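PDB 2OKX: rhamnosidase B from Bacillus sp., which hydrolyses terminal alpha-L-rhamnose residues from its substrates as an alpha-L-rhamnosidase of glycoside hydrolase family 78, a family of inverting enzymes. Local coordinates for residues F453-G467 against N484-Y497. Numbering follows the deposited sequence.
Sequences FELEAPAGTIIDAYG and NTFRYICREGRQSY
Asn484 pairs with Gly467 through backbone and side chain: Gly467 N binds Asn484 O, and Asn484 ND2 reaches Gly467 O at 2.9 Å from above the carbonyl plane. Thr485 lays CG2 obliquely against the Tyr466 ring. Phe486 presents a ring face to Ala465, whose CB sits 3.6 Å from the ring centroid in a CH-pi contact. Arg487, bent at chi3 (-69°), turns its guanidinium side-on to Asp464: NE meets OD2 at 2.7 Å and NH2 meets OD1, each on a syn lone pair, with the two planes 2° apart. Ile462 CG2 lies over one face of that guanidinium, and Arg513 also pairs with Asp464 OD1. Tyr488 takes the edge of Phe453 on its ring face, a T-shaped stack with Phe453 CZ 3.6 Å from Tyr488 CD2. Each segment bends between two strands, one in each sheet of the concanavalin-like beta sandwich: 485-489 pairs antiparallel with 462-467, and 493-497 with 453-457. Phe453, Phe486 and Tyr488 pack between the sheets. In the bend, Cys490 points SG at Ile463 CG1 (3.7 Å) and Leu455 CD1, while its backbone binds Gly460 and Thr461 of the type II turn Pro458-Thr461. Glu492 OE1 receives Ala459 N at 2.8 Å from above its carboxylate plane. Arg494 NH1 salt-bridges Glu454 OE1 at 2.7 Å, on the anti side but tilted from the carboxylate plane, carboxylate and guanidinium 64° apart. Tyr497 sets CB 3.6 Å from Phe453 CZ, its hydroxyl bonded to Glu152.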
ATOM      1  N   PHE A 453     -17.375  11.091  10.178  1.00 21.83           N
ATOM      2  CA  PHE A 453     -17.848  11.572  11.464  1.00 21.71           C
ATOM      3  C   PHE A 453     -18.998  12.551  11.284  1.00 21.98           C
ATOM      4  O   PHE A 453     -19.276  13.013  10.177  1.00 21.59           O
ATOM      5  CB  PHE A 453     -16.719  12.259  12.241  1.00 21.74           C
ATOM      6  CG  PHE A 453     -16.201  13.517  11.587  1.00 23.86           C
ATOM      7  CD1 PHE A 453     -15.079  13.481  10.769  1.00 25.02           C
ATOM      8  CD2 PHE A 453     -16.843  14.739  11.788  1.00 26.01           C
ATOM      9  CE1 PHE A 453     -14.597  14.644  10.158  1.00 26.75           C
ATOM     10  CE2 PHE A 453     -16.372  15.909  11.182  1.00 25.30           C
ATOM     11  CZ  PHE A 453     -15.247  15.861  10.367  1.00 25.62           C
ATOM     12  N   GLU A 454     -19.670  12.834  12.389  1.00 22.22           N
ATOM     13  CA  GLU A 454     -20.771  13.784  12.426  1.00 23.82           C
ATOM     14  C   GLU A 454     -20.622  14.465  13.771  1.00 22.98           C
ATOM     15  O   GLU A 454     -20.413  13.802  14.789  1.00 21.51           O
ATOM     16  CB  GLU A 454     -22.129  13.084  12.337  1.00 26.87           C
ATOM     17  CG  GLU A 454     -23.300  14.050  12.464  1.00 31.60           C
ATOM     18  CD  GLU A 454     -24.639  13.400  12.189  1.00 34.18           C
ATOM     19  OE1 GLU A 454     -25.671  14.045  12.452  1.00 35.56           O
ATOM     20  OE2 GLU A 454     -24.664  12.249  11.704  1.00 38.70           O
ATOM     21  N   LEU A 455     -20.712  15.788  13.778  1.00 22.60           N
ATOM     22  CA  LEU A 455     -20.547  16.524  15.019  1.00 22.71           C
ATOM     23  C   LEU A 455     -21.139  17.926  14.953  1.00 23.39           C
ATOM     24  O   LEU A 455     -21.541  18.398  13.890  1.00 24.74           O
ATOM     25  CB  LEU A 455     -19.052  16.622  15.353  1.00 23.19           C
ATOM     26  CG  LEU A 455     -18.145  17.260  14.285  1.00 24.88           C
ATOM     27  CD1 LEU A 455     -18.347  18.775  14.253  1.00 25.03           C
ATOM     28  CD2 LEU A 455     -16.682  16.945  14.595  1.00 23.01           C
ATOM     29  N   GLU A 456     -21.192  18.572  16.111  1.00 24.53           N
ATOM     30  CA  GLU A 456     -21.675  19.944  16.231  1.00 24.89           C
ATOM     31  C   GLU A 456     -20.509  20.683  16.860  1.00 24.59           C
ATOM     32  O   GLU A 456     -19.938  20.208  17.838  1.00 24.22           O
ATOM     33  CB  GLU A 456     -22.873  20.042  17.176  1.00 25.36           C
ATOM     34  CG  GLU A 456     -24.098  19.277  16.743  1.00 27.21           C
ATOM     35  CD  GLU A 456     -25.247  19.458  17.712  1.00 29.72           C
ATOM     36  OE1 GLU A 456     -25.929  18.461  18.015  1.00 30.60           O
ATOM     37  OE2 GLU A 456     -25.473  20.598  18.167  1.00 29.98           O
ATOM     38  N   ALA A 457     -20.146  21.833  16.306  1.00 24.49           N
ATOM     39  CA  ALA A 457     -19.039  22.593  16.864  1.00 25.02           C
ATOM     40  C   ALA A 457     -19.066  24.038  16.405  1.00 24.91           C
ATOM     41  O   ALA A 457     -19.721  24.376  15.420  1.00 25.87           O
ATOM     42  CB  ALA A 457     -17.710  21.953  16.466  1.00 23.37           C
ATOM     43  N   PRO A 458     -18.361  24.915  17.128  1.00 25.94           N
ATOM     44  CA  PRO A 458     -18.309  26.334  16.766  1.00 27.35           C
ATOM     45  C   PRO A 458     -17.550  26.449  15.445  1.00 28.57           C
ATOM     46  O   PRO A 458     -16.736  25.579  15.115  1.00 27.67           O
ATOM     47  CB  PRO A 458     -17.523  26.958  17.918  1.00 27.36           C
ATOM     48  CG  PRO A 458     -17.798  26.040  19.069  1.00 28.05           C
ATOM     49  CD  PRO A 458     -17.725  24.680  18.436  1.00 26.64           C
ATOM     50  N   ALA A 459     -17.805  27.513  14.694  1.00 28.09           N
ATOM     51  CA  ALA A 459     -17.116  27.708  13.425  1.00 27.52           C
ATOM     52  C   ALA A 459     -15.620  27.874  13.671  1.00 26.53           C
ATOM     53  O   ALA A 459     -15.205  28.508  14.641  1.00 26.93           O
ATOM     54  CB  ALA A 459     -17.667  28.938  12.708  1.00 28.40           C
ATOM     55  N   GLY A 460     -14.812  27.290  12.793  1.00 27.67           N
ATOM     56  CA  GLY A 460     -13.372  27.405  12.935  1.00 26.84           C
ATOM     57  C   GLY A 460     -12.720  26.297  13.741  1.00 26.70           C
ATOM     58  O   GLY A 460     -11.491  26.178  13.753  1.00 26.96           O
ATOM     59  N   THR A 461     -13.522  25.487  14.424  1.00 23.70           N
ATOM     60  CA  THR A 461     -12.964  24.396  15.214  1.00 23.48           C
ATOM     61  C   THR A 461     -12.177  23.460  14.296  1.00 21.04           C
ATOM     62  O   THR A 461     -12.642  23.092  13.213  1.00 21.87           O
ATOM     63  CB  THR A 461     -14.070  23.590  15.935  1.00 24.35           C
ATOM     64  OG1 THR A 461     -14.751  24.440  16.868  1.00 26.64           O
ATOM     65  CG2 THR A 461     -13.468  22.408  16.686  1.00 23.61           C
ATOM     66  N   ILE A 462     -10.975  23.098  14.725  1.00 20.57           N
ATOM     67  CA  ILE A 462     -10.127  22.202  13.943  1.00 21.25           C
ATOM     68  C   ILE A 462     -10.301  20.747  14.375  1.00 20.42           C
ATOM     69  O   ILE A 462     -10.230  20.433  15.564  1.00 20.42           O
ATOM     70  CB  ILE A 462      -8.638  22.564  14.102  1.00 22.99           C
ATOM     71  CG1 ILE A 462      -8.363  23.940  13.490  1.00 24.05           C
ATOM     72  CG2 ILE A 462      -7.764  21.495  13.441  1.00 22.83           C
ATOM     73  CD1 ILE A 462      -6.957  24.460  13.783  1.00 21.80           C
ATOM     74  N   ILE A 463     -10.532  19.869  13.404  1.00 21.38           N
ATOM     75  CA  ILE A 463     -10.681  18.443  13.669  1.00 20.11           C
ATOM     76  C   ILE A 463      -9.556  17.715  12.927  1.00 19.69           C
ATOM     77  O   ILE A 463      -9.595  17.588  11.699  1.00 20.60           O
ATOM     78  CB  ILE A 463     -12.044  17.905  13.167  1.00 21.22           C
ATOM     79  CG1 ILE A 463     -13.195  18.699  13.802  1.00 20.63           C
ATOM     80  CG2 ILE A 463     -12.186  16.425  13.526  1.00 21.75           C
ATOM     81  CD1 ILE A 463     -13.259  18.596  15.331  1.00 20.25           C
ATOM     82  N   ASP A 464      -8.552  17.260  13.674  1.00 17.94           N
ATOM     83  CA  ASP A 464      -7.408  16.548  13.105  1.00 18.64           C
ATOM     84  C   ASP A 464      -7.543  15.037  13.277  1.00 19.34           C
ATOM     85  O   ASP A 464      -7.898  14.553  14.355  1.00 19.63           O
ATOM     86  CB  ASP A 464      -6.112  17.004  13.775  1.00 19.58           C
ATOM     87  CG  ASP A 464      -5.636  18.357  13.276  1.00 19.71           C
ATOM     88  OD1 ASP A 464      -4.638  18.866  13.822  1.00 20.20           O
ATOM     89  OD2 ASP A 464      -6.250  18.900  12.335  1.00 20.24           O
ATOM     90  N   ALA A 465      -7.252  14.300  12.209  1.00 20.15           N
ATOM     91  CA  ALA A 465      -7.335  12.847  12.233  1.00 19.01           C
ATOM     92  C   ALA A 465      -5.998  12.266  11.799  1.00 18.72           C
ATOM     93  O   ALA A 465      -5.416  12.702  10.807  1.00 19.14           O
ATOM     94  CB  ALA A 465      -8.439  12.370  11.305  1.00 19.89           C
ATOM     95  N   TYR A 466      -5.515  11.284  12.554  1.00 18.11           N
ATOM     96  CA  TYR A 466      -4.240  10.634  12.271  1.00 17.50           C
ATOM     97  C   TYR A 466      -4.326   9.161  12.683  1.00 16.65           C
ATOM     98  O   TYR A 466      -4.578   8.849  13.842  1.00 17.59           O
ATOM     99  CB  TYR A 466      -3.134  11.359  13.044  1.00 16.16           C
ATOM    100  CG  TYR A 466      -1.806  10.641  13.120  1.00 17.47           C
ATOM    101  CD1 TYR A 466      -1.216  10.082  11.983  1.00 17.18           C
ATOM    102  CD2 TYR A 466      -1.114  10.560  14.329  1.00 16.50           C
ATOM    103  CE1 TYR A 466       0.036   9.461  12.050  1.00 15.57           C
ATOM    104  CE2 TYR A 466       0.133   9.950  14.406  1.00 16.30           C
ATOM    105  CZ  TYR A 466       0.703   9.406  13.265  1.00 15.63           C
ATOM    106  OH  TYR A 466       1.955   8.842  13.344  1.00 14.98           O
ATOM    107  N   GLY A 467      -4.121   8.262  11.726  1.00 16.28           N
ATOM    108  CA  GLY A 467      -4.211   6.844  12.028  1.00 16.22           C
ATOM    109  C   GLY A 467      -2.894   6.095  12.111  1.00 15.34           C
ATOM    110  O   GLY A 467      -2.024   6.250  11.253  1.00 16.56           O
ATOM    111  N   ASN A 484      -0.599   9.951   7.281  1.00 19.02           N
ATOM    112  CA  ASN A 484      -1.887   9.255   7.360  1.00 18.63           C
ATOM    113  C   ASN A 484      -2.885  10.156   8.073  1.00 18.99           C
ATOM    114  O   ASN A 484      -3.441   9.794   9.113  1.00 18.00           O
ATOM    115  CB  ASN A 484      -1.683   7.962   8.152  1.00 18.73           C
ATOM    116  CG  ASN A 484      -2.509   6.822   7.624  1.00 18.12           C
ATOM    117  OD1 ASN A 484      -2.907   6.819   6.461  1.00 17.78           O
ATOM    118  ND2 ASN A 484      -2.753   5.827   8.472  1.00 17.65           N
ATOM    119  N   THR A 485      -3.146  11.314   7.477  1.00 19.23           N
ATOM    120  CA  THR A 485      -3.985  12.309   8.122  1.00 19.44           C
ATOM    121  C   THR A 485      -4.881  13.161   7.232  1.00 19.55           C
ATOM    122  O   THR A 485      -4.845  13.092   6.009  1.00 19.61           O
ATOM    123  CB  THR A 485      -3.088  13.323   8.834  1.00 21.13           C
ATOM    124  OG1 THR A 485      -2.365  14.059   7.838  1.00 20.14           O
ATOM    125  CG2 THR A 485      -2.072  12.633   9.735  1.00 20.41           C
ATOM    126  N   PHE A 486      -5.680  13.982   7.908  1.00 21.55           N
ATOM    127  CA  PHE A 486      -6.527  14.976   7.273  1.00 21.85           C
ATOM    128  C   PHE A 486      -6.897  15.989   8.347  1.00 22.29           C
ATOM    129  O   PHE A 486      -6.884  15.683   9.543  1.00 21.29           O
ATOM    130  CB  PHE A 486      -7.777  14.366   6.595  1.00 22.81           C
ATOM    131  CG  PHE A 486      -8.911  14.007   7.527  1.00 24.83           C
ATOM    132  CD1 PHE A 486      -9.368  12.693   7.594  1.00 23.43           C
ATOM    133  CD2 PHE A 486      -9.573  14.982   8.274  1.00 24.70           C
ATOM    134  CE1 PHE A 486     -10.467  12.356   8.385  1.00 22.20           C
ATOM    135  CE2 PHE A 486     -10.673  14.652   9.068  1.00 23.25           C
ATOM    136  CZ  PHE A 486     -11.119  13.338   9.122  1.00 23.70           C
ATOM    137  N   ARG A 487      -7.146  17.218   7.924  1.00 22.07           N
ATOM    138  CA  ARG A 487      -7.568  18.257   8.846  1.00 21.82           C
ATOM    139  C   ARG A 487      -8.877  18.781   8.297  1.00 22.48           C
ATOM    140  O   ARG A 487      -9.001  19.035   7.098  1.00 22.38           O
ATOM    141  CB  ARG A 487      -6.559  19.404   8.932  1.00 22.37           C
ATOM    142  CG  ARG A 487      -7.155  20.664   9.584  1.00 21.71           C
ATOM    143  CD  ARG A 487      -6.085  21.641  10.018  1.00 22.19           C
ATOM    144  NE  ARG A 487      -5.308  21.120  11.135  1.00 21.70           N
ATOM    145  CZ  ARG A 487      -4.281  21.752  11.690  1.00 25.63           C
ATOM    146  NH1 ARG A 487      -3.902  22.938  11.228  1.00 25.41           N
ATOM    147  NH2 ARG A 487      -3.634  21.202  12.709  1.00 23.71           N
ATOM    148  N   TYR A 488      -9.850  18.927   9.181  1.00 22.67           N
ATOM    149  CA  TYR A 488     -11.165  19.421   8.813  1.00 21.27           C
ATOM    150  C   TYR A 488     -11.444  20.615   9.712  1.00 20.66           C
ATOM    151  O   TYR A 488     -11.346  20.514  10.937  1.00 19.68           O
ATOM    152  CB  TYR A 488     -12.214  18.333   9.056  1.00 21.49           C
ATOM    153  CG  TYR A 488     -13.636  18.754   8.763  1.00 21.22           C
ATOM    154  CD1 TYR A 488     -14.197  18.560   7.500  1.00 20.79           C
ATOM    155  CD2 TYR A 488     -14.422  19.344   9.752  1.00 22.57           C
ATOM    156  CE1 TYR A 488     -15.511  18.939   7.233  1.00 21.07           C
ATOM    157  CE2 TYR A 488     -15.736  19.732   9.497  1.00 20.00           C
ATOM    158  CZ  TYR A 488     -16.272  19.525   8.238  1.00 22.30           C
ATOM    159  OH  TYR A 488     -17.571  19.903   7.990  1.00 22.19           O
ATOM    160  N   ILE A 489     -11.762  21.750   9.100  1.00 21.75           N
ATOM    161  CA  ILE A 489     -12.064  22.963   9.849  1.00 22.48           C
ATOM    162  C   ILE A 489     -13.573  23.149   9.768  1.00 22.86           C
ATOM    163  O   ILE A 489     -14.145  23.240   8.683  1.00 24.17           O
ATOM    164  CB  ILE A 489     -11.337  24.181   9.251  1.00 24.17           C
ATOM    165  CG1 ILE A 489      -9.839  23.878   9.143  1.00 25.44           C
ATOM    166  CG2 ILE A 489     -11.547  25.398  10.142  1.00 23.91           C
ATOM    167  CD1 ILE A 489      -9.057  24.882   8.325  1.00 30.37           C
ATOM    168  N   CYS A 490     -14.203  23.202  10.933  1.00 24.69           N
ATOM    169  CA  CYS A 490     -15.653  23.305  11.048  1.00 26.54           C
ATOM    170  C   CYS A 490     -16.371  24.580  10.646  1.00 28.13           C
ATOM    171  O   CYS A 490     -15.870  25.687  10.833  1.00 29.84           O
ATOM    172  CB  CYS A 490     -16.065  22.997  12.483  1.00 25.54           C
ATOM    173  SG  CYS A 490     -15.637  21.338  13.020  1.00 23.92           S
ATOM    174  N   ARG A 491     -17.563  24.394  10.092  1.00 29.06           N
ATOM    175  CA  ARG A 491     -18.423  25.510   9.744  1.00 29.76           C
ATOM    176  C   ARG A 491     -19.258  25.549  11.020  1.00 30.37           C
ATOM    177  O   ARG A 491     -19.079  24.699  11.893  1.00 28.48           O
ATOM    178  CB  ARG A 491     -19.307  25.189   8.536  1.00 30.04           C
ATOM    179  CG  ARG A 491     -20.331  24.083   8.760  1.00 31.72           C
ATOM    180  CD  ARG A 491     -21.402  24.124   7.679  1.00 35.02           C
ATOM    181  NE  ARG A 491     -20.821  23.954   6.350  1.00 38.38           N
ATOM    182  CZ  ARG A 491     -20.554  22.775   5.799  1.00 38.86           C
ATOM    183  NH1 ARG A 491     -20.827  21.655   6.458  1.00 36.62           N
ATOM    184  NH2 ARG A 491     -19.990  22.717   4.598  1.00 37.12           N
ATOM    185  N   GLU A 492     -20.166  26.508  11.141  1.00 29.43           N
ATOM    186  CA  GLU A 492     -20.973  26.602  12.349  1.00 29.44           C
ATOM    187  C   GLU A 492     -22.076  25.544  12.423  1.00 28.15           C
ATOM    188  O   GLU A 492     -22.763  25.287  11.440  1.00 29.44           O
ATOM    189  CB  GLU A 492     -21.598  27.997  12.439  1.00 29.94           C
ATOM    190  CG  GLU A 492     -22.335  28.278  13.732  1.00 30.94           C
ATOM    191  CD  GLU A 492     -21.423  28.268  14.938  1.00 31.22           C
ATOM    192  OE1 GLU A 492     -20.318  28.844  14.860  1.00 32.93           O
ATOM    193  OE2 GLU A 492     -21.815  27.696  15.974  1.00 34.16           O
ATOM    194  N   GLY A 493     -22.230  24.923  13.592  1.00 29.25           N
ATOM    195  CA  GLY A 493     -23.284  23.936  13.775  1.00 30.27           C
ATOM    196  C   GLY A 493     -22.959  22.471  13.553  1.00 30.49           C
ATOM    197  O   GLY A 493     -21.808  22.045  13.664  1.00 31.21           O
ATOM    198  N   ARG A 494     -23.994  21.689  13.254  1.00 29.81           N
ATOM    199  CA  ARG A 494     -23.830  20.261  13.017  1.00 30.09           C
ATOM    200  C   ARG A 494     -23.413  20.015  11.577  1.00 29.10           C
ATOM    201  O   ARG A 494     -23.900  20.674  10.657  1.00 28.41           O
ATOM    202  CB  ARG A 494     -25.129  19.496  13.300  1.00 31.48           C
ATOM    203  CG  ARG A 494     -24.986  18.002  13.026  1.00 35.80           C
ATOM    204  CD  ARG A 494     -26.287  17.225  13.106  1.00 38.69           C
ATOM    205  NE  ARG A 494     -26.844  17.174  14.453  1.00 39.49           N
ATOM    206  CZ  ARG A 494     -27.362  16.080  15.005  1.00 38.48           C
ATOM    207  NH1 ARG A 494     -27.389  14.936  14.334  1.00 38.32           N
ATOM    208  NH2 ARG A 494     -27.873  16.135  16.225  1.00 39.33           N
ATOM    209  N   GLN A 495     -22.521  19.050  11.385  1.00 27.05           N
ATOM    210  CA  GLN A 495     -22.034  18.728  10.055  1.00 24.41           C
ATOM    211  C   GLN A 495     -21.491  17.303  10.005  1.00 23.91           C
ATOM    212  O   GLN A 495     -21.212  16.697  11.039  1.00 21.57           O
ATOM    213  CB  GLN A 495     -20.939  19.718   9.660  1.00 24.46           C
ATOM    214  CG  GLN A 495     -19.753  19.720  10.605  1.00 24.17           C
ATOM    215  CD  GLN A 495     -19.194  21.108  10.837  1.00 25.75           C
ATOM    216  OE1 GLN A 495     -19.572  21.795  11.792  1.00 27.75           O
ATOM    217  NE2 GLN A 495     -18.300  21.536   9.958  1.00 23.86           N
ATOM    218  N   SER A 496     -21.359  16.776   8.794  1.00 23.93           N
ATOM    219  CA  SER A 496     -20.851  15.426   8.587  1.00 25.41           C
ATOM    220  C   SER A 496     -19.778  15.463   7.514  1.00 25.41           C
ATOM    221  O   SER A 496     -19.814  16.306   6.616  1.00 25.32           O
ATOM    222  CB  SER A 496     -21.976  14.492   8.137  1.00 24.42           C
ATOM    223  OG  SER A 496     -22.995  14.429   9.112  1.00 30.85           O
ATOM    224  N   TYR A 497     -18.822  14.548   7.613  1.00 24.54           N
ATOM    225  CA  TYR A 497     -17.747  14.478   6.638  1.00 23.03           C
ATOM    226  C   TYR A 497     -17.201  13.065   6.514  1.00 22.25           C
ATOM    227  O   TYR A 497     -17.032  12.365   7.512  1.00 21.56           O
ATOM    228  CB  TYR A 497     -16.600  15.410   7.033  1.00 22.56           C
ATOM    229  CG  TYR A 497     -15.464  15.398   6.032  1.00 23.93           C
ATOM    230  CD1 TYR A 497     -15.603  16.010   4.786  1.00 22.81           C
ATOM    231  CD2 TYR A 497     -14.266  14.734   6.312  1.00 23.55           C
ATOM    232  CE1 TYR A 497     -14.585  15.961   3.846  1.00 24.26           C
ATOM    233  CE2 TYR A 497     -13.240  14.677   5.375  1.00 23.45           C
ATOM    234  CZ  TYR A 497     -13.405  15.291   4.143  1.00 24.18           C
ATOM    235  OH  TYR A 497     -12.401  15.234   3.203  1.00 23.65           O
TER